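Local coordinates for protein DNA primase (Helicobacter pylori, PDB 4EHS) that synthesises short RNA primers for DNA replication and stimulates the DnaB helicase, which it contacts through this C-terminal domain, at residues 36-41 with 78-83; 43-48 with 73-78; 50-55 with 65-70; 58-63 with 101-106. All coordinates share one frame; numbering follows the deposited sequence.

Contact 1: residues 36-41 with 78-83; sequences LVIRYL and PKLVAL
R39 and I38, neighbours on helix 30-43, meet helix 78-85 in two different ways, one polar and one apolar. The two helical segments cross almost perpendicularly, with their axes 10.6 Å apart at the closest point. The contact is therefore a short patch.

The polar part is a single hydrogen bond. R39 NH1 donates to L83 O over 2.8 Å. The donor lies in the carbonyl plane of L83, with a C=O...N angle of 155°. On the arginine side the fit is looser. The oxygen is tilted 30° out of the guanidinium plane, and the N-H...O angle of 135° makes the bond bent. R39 runs out with CG opposite its backbone N, then bends at its second torsion, which carries NH1 over to the carbonyl. The same NH1 also bonds to D86 O, and R39 NE makes a salt bridge with E43.

The apolar part is carried by I38 and L83, which are both buried. Their side chains cross at about a right angle. I38 CG2 presses on L83 CD2 at 3.4 Å, tighter than usual for two methyl groups. I38 CB lies 3.7 Å from the same L83 CD2. L80 takes a lesser part: its CD1 is 4.4 Å from I38 CG2. L83 continues onto L89, and L80 onto L70 of helix 64-71.

R39 thus gathers carbonyl oxygens near the C-terminal end of helix 78-85, next to a tight apolar contact of buried side chains. Its positive charge would suit the negative end of the helix dipole.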
loop_
_atom_site.group_PDB
_atom_site.type_symbol
_atom_site.label_atom_id
_atom_site.label_comp_id
_atom_site.label_asym_id
_atom_site.label_seq_id
_atom_site.Cartn_x
_atom_site.Cartn_y
_atom_site.Cartn_z
ATOM N N LEU A 36 -8.875 0.231 19.428
ATOM C CA LEU A 36 -10.190 -0.195 18.949
ATOM C C LEU A 36 -10.026 -1.027 17.707
ATOM O O LEU A 36 -10.592 -2.108 17.628
ATOM C CB LEU A 36 -11.155 0.974 18.803
ATOM C CG LEU A 36 -12.582 0.672 18.374
ATOM C CD1 LEU A 36 -13.270 -0.154 19.450
ATOM C CD2 LEU A 36 -13.315 2.000 18.157
ATOM N N VAL A 37 -9.196 -0.518 16.799
ATOM C CA VAL A 37 -8.991 -1.172 15.503
ATOM C C VAL A 37 -8.376 -2.561 15.787
ATOM O O VAL A 37 -8.863 -3.571 15.249
ATOM C CB VAL A 37 -8.142 -0.272 14.558
ATOM C CG1 VAL A 37 -7.645 -1.121 13.398
ATOM C CG2 VAL A 37 -8.997 0.862 13.964
ATOM N N ILE A 38 -7.358 -2.645 16.651
ATOM C CA ILE A 38 -6.691 -3.898 16.893
ATOM C C ILE A 38 -7.635 -4.873 17.614
ATOM O O ILE A 38 -7.570 -6.102 17.421
ATOM C CB ILE A 38 -5.389 -3.667 17.660
ATOM C CG1 ILE A 38 -4.395 -2.923 16.710
ATOM C CG2 ILE A 38 -4.748 -5.016 18.063
ATOM C CD1 ILE A 38 -3.183 -2.382 17.451
ATOM N N ARG A 39 -8.445 -4.284 18.499
ATOM C CA ARG A 39 -9.404 -5.152 19.264
ATOM C C ARG A 39 -10.385 -5.871 18.287
ATOM O O ARG A 39 -10.738 -7.092 18.445
ATOM C CB ARG A 39 -10.142 -4.260 20.303
ATOM C CG ARG A 39 -11.137 -5.195 21.075
ATOM C CD ARG A 39 -10.415 -6.292 21.858
ATOM N NE ARG A 39 -11.524 -6.914 22.625
ATOM C CZ ARG A 39 -11.824 -6.530 23.852
ATOM N NH1 ARG A 39 -10.958 -5.769 24.563
ATOM N NH2 ARG A 39 -12.952 -7.031 24.420
ATOM N N TYR A 40 -10.865 -5.140 17.286
ATOM C CA TYR A 40 -11.689 -5.760 16.233
ATOM C C TYR A 40 -10.906 -6.896 15.559
ATOM O O TYR A 40 -11.468 -7.983 15.318
ATOM C CB TYR A 40 -12.032 -4.787 15.143
ATOM C CG TYR A 40 -13.311 -3.982 15.380
ATOM C CD1 TYR A 40 -14.547 -4.566 15.187
ATOM C CD2 TYR A 40 -13.253 -2.659 15.793
ATOM C CE1 TYR A 40 -15.747 -3.826 15.365
ATOM C CE2 TYR A 40 -14.431 -1.909 15.986
ATOM C CZ TYR A 40 -15.692 -2.530 15.815
ATOM O OH TYR A 40 -16.856 -1.809 15.990
ATOM N N LEU A 41 -9.651 -6.634 15.179
ATOM C CA LEU A 41 -8.808 -7.722 14.568
ATOM C C LEU A 41 -8.584 -8.919 15.503
ATOM O O LEU A 41 -8.515 -10.076 15.037
ATOM C CB LEU A 41 -7.432 -7.171 14.181
ATOM C CG LEU A 41 -7.544 -5.849 13.410
ATOM C CD1 LEU A 41 -6.099 -5.508 13.093
ATOM C CD2 LEU A 41 -8.334 -5.871 12.088
ATOM N N PRO A 78 1.948 -10.562 26.325
ATOM C CA PRO A 78 1.275 -9.790 27.421
ATOM C C PRO A 78 0.497 -8.488 26.993
ATOM O O PRO A 78 -0.606 -8.237 27.491
ATOM C CB PRO A 78 2.426 -9.528 28.428
ATOM C CG PRO A 78 3.363 -10.696 28.186
ATOM C CD PRO A 78 3.317 -10.982 26.697
ATOM N N LYS A 79 1.037 -7.716 26.052
ATOM C CA LYS A 79 0.357 -6.538 25.512
ATOM C C LYS A 79 -0.930 -6.859 24.791
ATOM O O LYS A 79 -1.959 -6.149 24.927
ATOM C CB LYS A 79 1.354 -5.688 24.655
ATOM C CG LYS A 79 2.408 -4.983 25.536
ATOM C CD LYS A 79 3.339 -4.020 24.798
ATOM C CE LYS A 79 4.482 -3.628 25.731
ATOM N NZ LYS A 79 5.338 -2.512 25.226
ATOM N N LEU A 80 -0.885 -7.928 23.993
ATOM C CA LEU A 80 -2.037 -8.346 23.169
ATOM C C LEU A 80 -3.092 -8.966 24.059
ATOM O O LEU A 80 -4.280 -8.700 23.900
ATOM C CB LEU A 80 -1.565 -9.318 22.078
ATOM C CG LEU A 80 -2.342 -9.358 20.805
ATOM C CD1 LEU A 80 -2.319 -7.943 20.189
ATOM C CD2 LEU A 80 -1.723 -10.407 19.865
ATOM N N VAL A 81 -2.655 -9.750 25.038
ATOM C CA VAL A 81 -3.583 -10.287 26.042
ATOM C C VAL A 81 -4.319 -9.132 26.755
ATOM O O VAL A 81 -5.554 -9.124 26.879
ATOM C CB VAL A 81 -2.847 -11.237 27.032
ATOM C CG1 VAL A 81 -3.686 -11.509 28.293
ATOM C CG2 VAL A 81 -2.426 -12.517 26.289
ATOM N N ALA A 82 -3.572 -8.110 27.150
ATOM C CA ALA A 82 -4.177 -7.027 27.907
ATOM C C ALA A 82 -5.196 -6.268 27.034
ATOM O O ALA A 82 -6.276 -5.835 27.503
ATOM C CB ALA A 82 -3.105 -6.078 28.400
ATOM N N LEU A 83 -4.856 -6.089 25.761
ATOM C CA LEU A 83 -5.787 -5.422 24.893
ATOM C C LEU A 83 -7.053 -6.291 24.663
ATOM O O LEU A 83 -8.167 -5.775 24.617
ATOM C CB LEU A 83 -5.036 -5.082 23.575
ATOM C CG LEU A 83 -5.750 -4.432 22.427
ATOM C CD1 LEU A 83 -6.385 -3.139 22.887
ATOM C CD2 LEU A 83 -4.755 -4.162 21.311
#

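Contact 2: residues 43-48 with 73-78; sequences EDRSLL and EKLDDP
R45 reaches out from the start of helix 45-51 to lie against E73 and L75. Its CB points toward segment 73-78. The chain is extended from CG to NE and spans the gap to the loop 73-78. NE is 4.1 Å from E73 OE1. The charges may attract at this distance, but E73 OE1 is off the guanidinium plane and there is no salt bridge. CZ comes next, 3.6 Å from E73 CG.

The helix that carries R45 begins with an N-cap at D44. D44 OD1 takes both S46 N, at 3.0 Å, and S46 OG, at 2.6 Å, from the same face of its carboxylate plane. On the other segment, K74 to D77 form a type I beta turn leading into helix 78-85, which D77 caps.

At the tip, R45 NH2 sits 3.4 Å from E73 CG, which lies over one guanidinium face, displaced from the centre. L48 CD2 covers the centre of the opposite face. The guanidinium and carboxylate planes are only 11° apart. R45 NH1 has L75 CD2 at 4.3 Å and bonds to L70 O. E73 OE2 bonds to S123 of the second subunit, whose I127 packs on R45.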
loop_
_atom_site.group_PDB
_atom_site.type_symbol
_atom_site.label_atom_id
_atom_site.label_comp_id
_atom_site.label_asym_id
_atom_site.label_seq_id
_atom_site.Cartn_x
_atom_site.Cartn_y
_atom_site.Cartn_z
ATOM N N GLU A 43 -10.773 -9.960 17.750
ATOM C CA GLU A 43 -12.057 -10.678 17.930
ATOM C C GLU A 43 -12.469 -11.392 16.654
ATOM O O GLU A 43 -13.181 -12.416 16.702
ATOM C CB GLU A 43 -13.187 -9.752 18.355
ATOM C CG GLU A 43 -12.890 -9.234 19.774
ATOM C CD GLU A 43 -14.046 -9.296 20.768
ATOM O OE1 GLU A 43 -15.167 -9.707 20.402
ATOM O OE2 GLU A 43 -13.858 -8.753 21.914
ATOM N N ASP A 44 -12.045 -10.851 15.487
ATOM C CA ASP A 44 -12.481 -11.474 14.240
ATOM C C ASP A 44 -11.304 -11.437 13.263
ATOM O O ASP A 44 -11.024 -10.429 12.670
ATOM C CB ASP A 44 -13.755 -10.832 13.689
ATOM C CG ASP A 44 -14.302 -11.581 12.433
ATOM O OD1 ASP A 44 -13.564 -12.352 11.796
ATOM O OD2 ASP A 44 -15.436 -11.335 12.138
ATOM N N ARG A 45 -10.597 -12.554 13.152
ATOM C CA ARG A 45 -9.311 -12.528 12.410
ATOM C C ARG A 45 -9.598 -12.325 10.936
ATOM O O ARG A 45 -8.677 -11.911 10.200
ATOM C CB ARG A 45 -8.458 -13.776 12.647
ATOM C CG ARG A 45 -6.933 -13.488 12.583
ATOM C CD ARG A 45 -6.037 -14.610 13.178
ATOM N NE ARG A 45 -4.640 -14.549 12.735
ATOM C CZ ARG A 45 -3.675 -13.773 13.273
ATOM N NH1 ARG A 45 -3.928 -12.964 14.300
ATOM N NH2 ARG A 45 -2.443 -13.781 12.757
ATOM N N SER A 46 -10.832 -12.532 10.473
ATOM C CA SER A 46 -11.190 -12.259 9.018
ATOM C C SER A 46 -11.072 -10.771 8.712
ATOM O O SER A 46 -10.747 -10.367 7.597
ATOM C CB SER A 46 -12.601 -12.787 8.672
ATOM O OG SER A 46 -13.600 -11.913 9.185
ATOM N N LEU A 47 -11.254 -9.929 9.743
ATOM C CA LEU A 47 -11.003 -8.488 9.616
ATOM C C LEU A 47 -9.508 -8.137 9.453
ATOM O O LEU A 47 -9.205 -7.102 8.829
ATOM C CB LEU A 47 -11.549 -7.710 10.819
ATOM C CG LEU A 47 -13.029 -7.978 11.034
ATOM C CD1 LEU A 47 -13.537 -7.205 12.260
ATOM C CD2 LEU A 47 -13.897 -7.610 9.843
ATOM N N LEU A 48 -8.600 -8.934 10.036
ATOM C CA LEU A 48 -7.168 -8.763 9.820
ATOM C C LEU A 48 -6.898 -8.986 8.317
ATOM O O LEU A 48 -6.124 -8.247 7.699
ATOM C CB LEU A 48 -6.363 -9.741 10.683
ATOM C CG LEU A 48 -4.812 -9.584 10.481
ATOM C CD1 LEU A 48 -4.325 -8.200 10.905
ATOM C CD2 LEU A 48 -4.155 -10.639 11.361
ATOM N N GLU A 73 0.809 -14.085 15.238
ATOM C CA GLU A 73 0.042 -14.966 16.097
ATOM C C GLU A 73 0.715 -15.225 17.420
ATOM O O GLU A 73 0.716 -16.375 17.868
ATOM C CB GLU A 73 -0.329 -16.330 15.449
ATOM C CG GLU A 73 -1.706 -16.365 14.895
ATOM C CD GLU A 73 -1.946 -17.582 14.010
ATOM O OE1 GLU A 73 -3.080 -18.072 14.036
ATOM O OE2 GLU A 73 -1.003 -18.030 13.309
ATOM N N LYS A 74 1.339 -14.212 18.009
ATOM C CA LYS A 74 1.876 -14.386 19.347
ATOM C C LYS A 74 0.723 -14.066 20.260
ATOM O O LYS A 74 0.761 -13.043 20.932
ATOM C CB LYS A 74 3.015 -13.425 19.642
ATOM C CG LYS A 74 4.206 -13.541 18.677
ATOM C CD LYS A 74 5.123 -14.643 19.098
ATOM C CE LYS A 74 6.212 -14.916 18.054
ATOM N NZ LYS A 74 7.017 -13.697 17.758
ATOM N N LEU A 75 -0.304 -14.923 20.245
ATOM C CA LEU A 75 -1.538 -14.650 20.970
ATOM C C LEU A 75 -1.445 -14.728 22.510
ATOM O O LEU A 75 -2.416 -14.407 23.209
ATOM C CB LEU A 75 -2.696 -15.516 20.400
ATOM C CG LEU A 75 -2.913 -15.370 18.866
ATOM C CD1 LEU A 75 -4.064 -16.218 18.287
ATOM C CD2 LEU A 75 -3.090 -13.929 18.418
ATOM N N ASP A 76 -0.305 -15.165 23.059
ATOM C CA ASP A 76 -0.071 -14.994 24.525
ATOM C C ASP A 76 0.853 -13.806 24.885
ATOM O O ASP A 76 1.296 -13.672 26.041
ATOM C CB ASP A 76 0.447 -16.313 25.155
ATOM C CG ASP A 76 -0.557 -17.445 25.027
ATOM O OD1 ASP A 76 -1.770 -17.218 25.166
ATOM O OD2 ASP A 76 -0.137 -18.568 24.754
ATOM N N ASP A 77 1.161 -12.945 23.907
ATOM C CA ASP A 77 1.997 -11.782 24.183
ATOM C C ASP A 77 1.266 -10.915 25.225
ATOM O O ASP A 77 0.076 -10.576 25.063
ATOM C CB ASP A 77 2.308 -11.015 22.879
ATOM C CG ASP A 77 2.938 -9.673 23.106
ATOM O OD1 ASP A 77 4.132 -9.473 22.813
ATOM O OD2 ASP A 77 2.243 -8.787 23.591
ATOM N N PRO A 78 1.948 -10.562 26.325
ATOM C CA PRO A 78 1.275 -9.790 27.421
ATOM C C PRO A 78 0.497 -8.488 26.993
ATOM O O PRO A 78 -0.606 -8.237 27.491
ATOM C CB PRO A 78 2.426 -9.528 28.428
ATOM C CG PRO A 78 3.363 -10.696 28.186
ATOM C CD PRO A 78 3.317 -10.982 26.697
#

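Contact 3: residues 50-55 with 65-70; sequences LAVGYI and QEFDAL
A51 O is gripped by two backbone amides, and one of them belongs to I55, whose side chain packs on F67. Y54 N bonds to this oxygen at 2.8 Å and I55 N at 3.0 Å. G53 N bonds to L50 O in the same way, three residues back. These bonds turn the chain after the helical part. I55 points toward helix 64-71. V52 does not face it squarely but brings CG1 close to the ring of F67.

Across the contact there is no hydrogen bond. The packing is apolar and centres on the ring of F67. I55 CD1 is 4.1 Å from F67 CE1, and the two side chains meet at a slant. V52 CG1 is 4.5 Å from F67 CZ. Both aliphatic groups reach the ring obliquely. F67 has CG anti to its backbone N (chi1 -176°), and this directs the ring across to V52 and I55. I55 holds CG1 between its backbone N and carbonyl carbon (chi1 58°), with CD1 carried on to the ring.

I55 and F67 are buried, while V52 is partly exposed. V52 also packs on K131 of the second subunit and lies near a bound beta-mercaptoethanol, probably from the crystallisation liquor.

The contact joins the turn that follows helix 45-51 to helix 64-71 in the helical bundle of the helicase-binding domain. F67 stacks its ring on F60 and touches L41 of helix 30-43. I55 also touches L100 and I104 of helix 96-117.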
loop_
_atom_site.group_PDB
_atom_site.type_symbol
_atom_site.label_atom_id
_atom_site.label_comp_id
_atom_site.label_asym_id
_atom_site.label_seq_id
_atom_site.Cartn_x
_atom_site.Cartn_y
_atom_site.Cartn_z
ATOM N N LEU A 50 -8.747 -8.357 5.753
ATOM C CA LEU A 50 -9.094 -7.118 5.071
ATOM C C LEU A 50 -8.052 -6.037 5.384
ATOM O O LEU A 50 -7.535 -5.333 4.482
ATOM C CB LEU A 50 -10.471 -6.640 5.559
ATOM C CG LEU A 50 -10.887 -5.300 4.934
ATOM C CD1 LEU A 50 -11.024 -5.425 3.430
ATOM C CD2 LEU A 50 -12.192 -4.817 5.549
ATOM N N ALA A 51 -7.767 -5.862 6.671
ATOM C CA ALA A 51 -6.990 -4.683 7.105
ATOM C C ALA A 51 -5.587 -4.741 6.498
ATOM O O ALA A 51 -5.042 -3.710 6.154
ATOM C CB ALA A 51 -6.876 -4.586 8.617
ATOM N N VAL A 52 -5.000 -5.947 6.331
ATOM C CA VAL A 52 -3.607 -5.961 5.831
ATOM C C VAL A 52 -3.518 -5.538 4.336
ATOM O O VAL A 52 -2.409 -5.301 3.869
ATOM C CB VAL A 52 -2.856 -7.315 6.096
ATOM C CG1 VAL A 52 -2.809 -7.560 7.599
ATOM C CG2 VAL A 52 -3.587 -8.383 5.350
ATOM N N GLY A 53 -4.660 -5.401 3.663
ATOM C CA GLY A 53 -4.786 -4.748 2.339
ATOM C C GLY A 53 -4.493 -3.251 2.366
ATOM O O GLY A 53 -4.187 -2.660 1.312
ATOM N N TYR A 54 -4.561 -2.634 3.566
ATOM C CA TYR A 54 -4.614 -1.128 3.648
ATOM C C TYR A 54 -3.623 -0.574 4.675
ATOM O O TYR A 54 -3.131 0.557 4.523
ATOM C CB TYR A 54 -6.024 -0.664 4.013
ATOM C CG TYR A 54 -7.026 -1.090 2.977
ATOM C CD1 TYR A 54 -7.125 -0.430 1.749
ATOM C CD2 TYR A 54 -7.818 -2.227 3.192
ATOM C CE1 TYR A 54 -8.060 -0.858 0.779
ATOM C CE2 TYR A 54 -8.712 -2.679 2.230
ATOM C CZ TYR A 54 -8.791 -1.989 1.014
ATOM O OH TYR A 54 -9.694 -2.432 0.076
ATOM N N ILE A 55 -3.326 -1.324 5.737
ATOM C CA ILE A 55 -2.472 -0.811 6.752
ATOM C C ILE A 55 -1.346 -1.790 7.018
ATOM O O ILE A 55 -1.427 -3.027 6.726
ATOM C CB ILE A 55 -3.220 -0.408 8.091
ATOM C CG1 ILE A 55 -3.956 -1.641 8.652
ATOM C CG2 ILE A 55 -4.220 0.709 7.822
ATOM C CD1 ILE A 55 -4.410 -1.549 10.082
ATOM N N GLN A 65 3.471 -2.504 18.785
ATOM C CA GLN A 65 3.888 -3.818 19.290
ATOM C C GLN A 65 2.706 -4.788 19.309
ATOM O O GLN A 65 2.881 -5.927 18.943
ATOM C CB GLN A 65 4.554 -3.739 20.696
ATOM C CG GLN A 65 5.781 -2.831 20.620
ATOM C CD GLN A 65 6.584 -2.683 21.903
ATOM O OE1 GLN A 65 6.441 -3.449 22.871
ATOM N NE2 GLN A 65 7.462 -1.687 21.906
ATOM N N GLU A 66 1.536 -4.317 19.743
ATOM C CA GLU A 66 0.317 -5.130 19.725
ATOM C C GLU A 66 -0.009 -5.613 18.310
ATOM O O GLU A 66 -0.263 -6.823 18.107
ATOM C CB GLU A 66 -0.872 -4.332 20.329
ATOM C CG GLU A 66 -0.681 -4.158 21.852
ATOM C CD GLU A 66 0.129 -2.939 22.262
ATOM O OE1 GLU A 66 0.818 -2.361 21.362
ATOM O OE2 GLU A 66 0.118 -2.620 23.502
ATOM N N PHE A 67 -0.016 -4.698 17.346
ATOM C CA PHE A 67 -0.313 -5.099 15.946
ATOM C C PHE A 67 0.721 -6.143 15.461
ATOM O O PHE A 67 0.358 -7.200 14.858
ATOM C CB PHE A 67 -0.338 -3.886 15.007
ATOM C CG PHE A 67 -0.734 -4.251 13.570
ATOM C CD1 PHE A 67 -2.102 -4.353 13.222
ATOM C CD2 PHE A 67 0.231 -4.501 12.565
ATOM C CE1 PHE A 67 -2.502 -4.695 11.922
ATOM C CE2 PHE A 67 -0.175 -4.821 11.268
ATOM C CZ PHE A 67 -1.541 -4.895 10.930
ATOM N N ASP A 68 2.003 -5.857 15.724
ATOM C CA ASP A 68 3.033 -6.813 15.338
ATOM C C ASP A 68 2.772 -8.200 15.931
ATOM O O ASP A 68 2.923 -9.200 15.241
ATOM C CB ASP A 68 4.432 -6.280 15.766
ATOM C CG ASP A 68 4.972 -5.246 14.795
ATOM O OD1 ASP A 68 4.478 -5.167 13.656
ATOM O OD2 ASP A 68 5.860 -4.496 15.208
ATOM N N ALA A 69 2.465 -8.283 17.220
ATOM C CA ALA A 69 2.272 -9.567 17.865
ATOM C C ALA A 69 1.079 -10.293 17.271
ATOM O O ALA A 69 1.102 -11.522 17.109
ATOM C CB ALA A 69 2.120 -9.407 19.375
ATOM N N LEU A 70 0.035 -9.538 16.947
ATOM C CA LEU A 70 -1.176 -10.113 16.370
ATOM C C LEU A 70 -0.919 -10.649 14.966
ATOM O O LEU A 70 -1.621 -11.544 14.495
ATOM C CB LEU A 70 -2.299 -9.075 16.340
ATOM C CG LEU A 70 -3.524 -9.427 15.493
ATOM C CD1 LEU A 70 -4.218 -10.664 16.041
ATOM C CD2 LEU A 70 -4.488 -8.251 15.427
#

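Contact 4: residues 58-63 with 101-106; sequences GVFLHK and RLLILR
F60 and L103 are brought together by their first torsions. F60 has CG opposite its carbonyl carbon (chi1 -67°), and its ring swings nearer to helix 96-117 than its CB direction suggests. L103 has CG opposite its backbone N (chi1 -175°) and reaches out toward segment 58-63. Here the connection between helix 45-51 and helix 64-71 packs on a helix within the all-helical, DnaB-binding C-terminal domain. K63 is the N-cap residue of helix 64-71.

The contact is buried and wholly apolar, with no hydrogen bond between the segments. V59 points toward the helix, and its CG1 is 4.4 Å from L103 CG. V59 also touches I147. L103 meets two consecutive residues, V59 at the end of a short 3-10 segment and F60 just after it, one through its branch point and one through a methyl group. The connection is also held by helix 30-43, where the E34 carboxylate accepts L61 N and H62 N. F60 itself packs on E34.

The F60 and L103 side chains cross at about a right angle. The leucine approaches the ring obliquely, and its CD2 lies 4.1 Å from F60 CE1 and equally 4.1 Å from F60 CZ.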
loop_
_atom_site.group_PDB
_atom_site.type_symbol
_atom_site.label_atom_id
_atom_site.label_comp_id
_atom_site.label_asym_id
_atom_site.label_seq_id
_atom_site.Cartn_x
_atom_site.Cartn_y
_atom_site.Cartn_z
ATOM N N GLY A 58 3.795 0.211 10.529
ATOM C CA GLY A 58 4.184 1.639 10.512
ATOM C C GLY A 58 3.107 2.690 10.739
ATOM O O GLY A 58 3.420 3.804 11.162
ATOM N N VAL A 59 1.857 2.322 10.520
ATOM C CA VAL A 59 0.743 3.234 10.602
ATOM C C VAL A 59 0.507 3.613 12.063
ATOM O O VAL A 59 0.159 4.752 12.368
ATOM C CB VAL A 59 -0.528 2.643 9.984
ATOM C CG1 VAL A 59 -1.687 3.600 10.150
ATOM C CG2 VAL A 59 -0.355 2.434 8.482
ATOM N N PHE A 60 0.776 2.649 12.938
ATOM C CA PHE A 60 0.480 2.789 14.400
ATOM C C PHE A 60 1.546 3.594 15.108
ATOM O O PHE A 60 2.733 3.274 14.993
ATOM C CB PHE A 60 0.385 1.395 15.043
ATOM C CG PHE A 60 -0.796 0.610 14.554
ATOM C CD1 PHE A 60 -2.037 0.754 15.227
ATOM C CD2 PHE A 60 -0.743 -0.236 13.421
ATOM C CE1 PHE A 60 -3.173 0.099 14.777
ATOM C CE2 PHE A 60 -1.899 -0.902 12.977
ATOM C CZ PHE A 60 -3.125 -0.748 13.657
ATOM N N LEU A 61 1.121 4.615 15.843
ATOM C CA LEU A 61 2.030 5.433 16.672
ATOM C C LEU A 61 2.007 5.035 18.144
ATOM O O LEU A 61 2.911 5.456 18.887
ATOM C CB LEU A 61 1.696 6.912 16.552
ATOM C CG LEU A 61 1.584 7.485 15.134
ATOM C CD1 LEU A 61 1.493 9.007 15.148
ATOM C CD2 LEU A 61 2.747 6.985 14.313
ATOM N N HIS A 62 1.021 4.227 18.542
ATOM C CA HIS A 62 0.860 3.877 19.964
ATOM C C HIS A 62 0.859 2.438 20.228
ATOM O O HIS A 62 1.300 2.015 21.301
ATOM C CB HIS A 62 -0.406 4.504 20.539
ATOM C CG HIS A 62 -0.429 5.990 20.429
ATOM N ND1 HIS A 62 0.320 6.802 21.259
ATOM C CD2 HIS A 62 -1.086 6.823 19.544
ATOM C CE1 HIS A 62 0.129 8.094 20.881
ATOM N NE2 HIS A 62 -0.739 8.123 19.876
ATOM N N LYS A 63 0.388 1.626 19.269
ATOM C CA LYS A 63 0.092 0.226 19.543
ATOM C C LYS A 63 0.772 -0.670 18.483
ATOM O O LYS A 63 0.322 -1.749 18.163
ATOM C CB LYS A 63 -1.441 -0.050 19.654
ATOM C CG LYS A 63 -2.136 0.725 20.778
ATOM C CD LYS A 63 -1.707 0.226 22.135
ATOM C CE LYS A 63 -2.106 1.185 23.229
ATOM N NZ LYS A 63 -1.739 0.809 24.609
ATOM N N ARG A 101 -11.335 3.155 8.542
ATOM C CA ARG A 101 -11.290 4.321 7.663
ATOM C C ARG A 101 -10.817 5.569 8.439
ATOM O O ARG A 101 -10.039 6.393 7.933
ATOM C CB ARG A 101 -12.672 4.581 6.991
ATOM C CG ARG A 101 -12.990 3.781 5.727
ATOM C CD ARG A 101 -14.164 4.377 4.857
ATOM N NE ARG A 101 -15.298 4.725 5.684
ATOM C CZ ARG A 101 -16.201 3.846 6.159
ATOM N NH1 ARG A 101 -16.164 2.564 5.799
ATOM N NH2 ARG A 101 -17.183 4.290 6.962
ATOM N N LEU A 102 -11.264 5.717 9.684
ATOM C CA LEU A 102 -10.836 6.895 10.448
ATOM C C LEU A 102 -9.368 6.848 10.804
ATOM O O LEU A 102 -8.722 7.862 10.725
ATOM C CB LEU A 102 -11.727 6.973 11.716
ATOM C CG LEU A 102 -11.478 8.180 12.608
ATOM C CD1 LEU A 102 -11.881 9.408 11.823
ATOM C CD2 LEU A 102 -12.278 8.034 13.949
ATOM N N LEU A 103 -8.825 5.651 11.112
ATOM C CA LEU A 103 -7.424 5.530 11.374
ATOM C C LEU A 103 -6.597 5.933 10.140
ATOM O O LEU A 103 -5.609 6.683 10.255
ATOM C CB LEU A 103 -7.091 4.070 11.739
ATOM C CG LEU A 103 -5.634 3.860 12.144
ATOM C CD1 LEU A 103 -5.416 4.502 13.471
ATOM C CD2 LEU A 103 -5.482 2.342 12.253
ATOM N N ILE A 104 -7.031 5.435 8.979
ATOM C CA ILE A 104 -6.325 5.784 7.736
ATOM C C ILE A 104 -6.448 7.260 7.429
ATOM O O ILE A 104 -5.429 7.871 7.048
ATOM C CB ILE A 104 -6.804 4.908 6.572
ATOM C CG1 ILE A 104 -6.490 3.429 6.862
ATOM C CG2 ILE A 104 -6.100 5.312 5.247
ATOM C CD1 ILE A 104 -7.296 2.486 5.938
ATOM N N LEU A 105 -7.668 7.800 7.534
ATOM C CA LEU A 105 -7.909 9.264 7.348
ATOM C C LEU A 105 -6.984 10.078 8.235
ATOM O O LEU A 105 -6.267 10.985 7.723
ATOM C CB LEU A 105 -9.393 9.653 7.557
ATOM C CG LEU A 105 -9.756 11.153 7.498
ATOM C CD1 LEU A 105 -9.690 11.699 6.092
ATOM C CD2 LEU A 105 -11.126 11.418 8.072
ATOM N N ARG A 106 -6.919 9.769 9.532
ATOM C CA ARG A 106 -5.895 10.388 10.382
ATOM C C ARG A 106 -4.452 10.342 9.919
ATOM O O ARG A 106 -3.738 11.373 9.947
ATOM C CB ARG A 106 -5.989 9.911 11.817
ATOM C CG ARG A 106 -7.355 10.410 12.322
ATOM C CD ARG A 106 -7.390 10.364 13.816
ATOM N NE ARG A 106 -8.676 10.907 14.350
ATOM C CZ ARG A 106 -8.948 10.801 15.657
ATOM N NH1 ARG A 106 -8.054 10.240 16.468
ATOM N NH2 ARG A 106 -10.088 11.231 16.125
#

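All pairs of contacts touch except 2 and 4, whose nearest atoms are about 8 Å apart. Contacts 1 and 2 are closest, with centres about 7 Å apart, and share P78. Contact 2 lies about 9 Å from contact 3, centre to centre, and K74 N makes a probable hydrogen bond to A69 O at 2.8 Å. Contacts 3 and 4 meet at F67 CD1 and F60 CE2, 3.5 Å apart, and at I55 with I104. I38 CD1 of contact 1 lies 3.6 Å from F60 CE1 of contact 4. Contact 4 is near the centre of the chain, whereas contacts 2 and 3 reach the second subunit. The primase active site belongs to another domain, absent here.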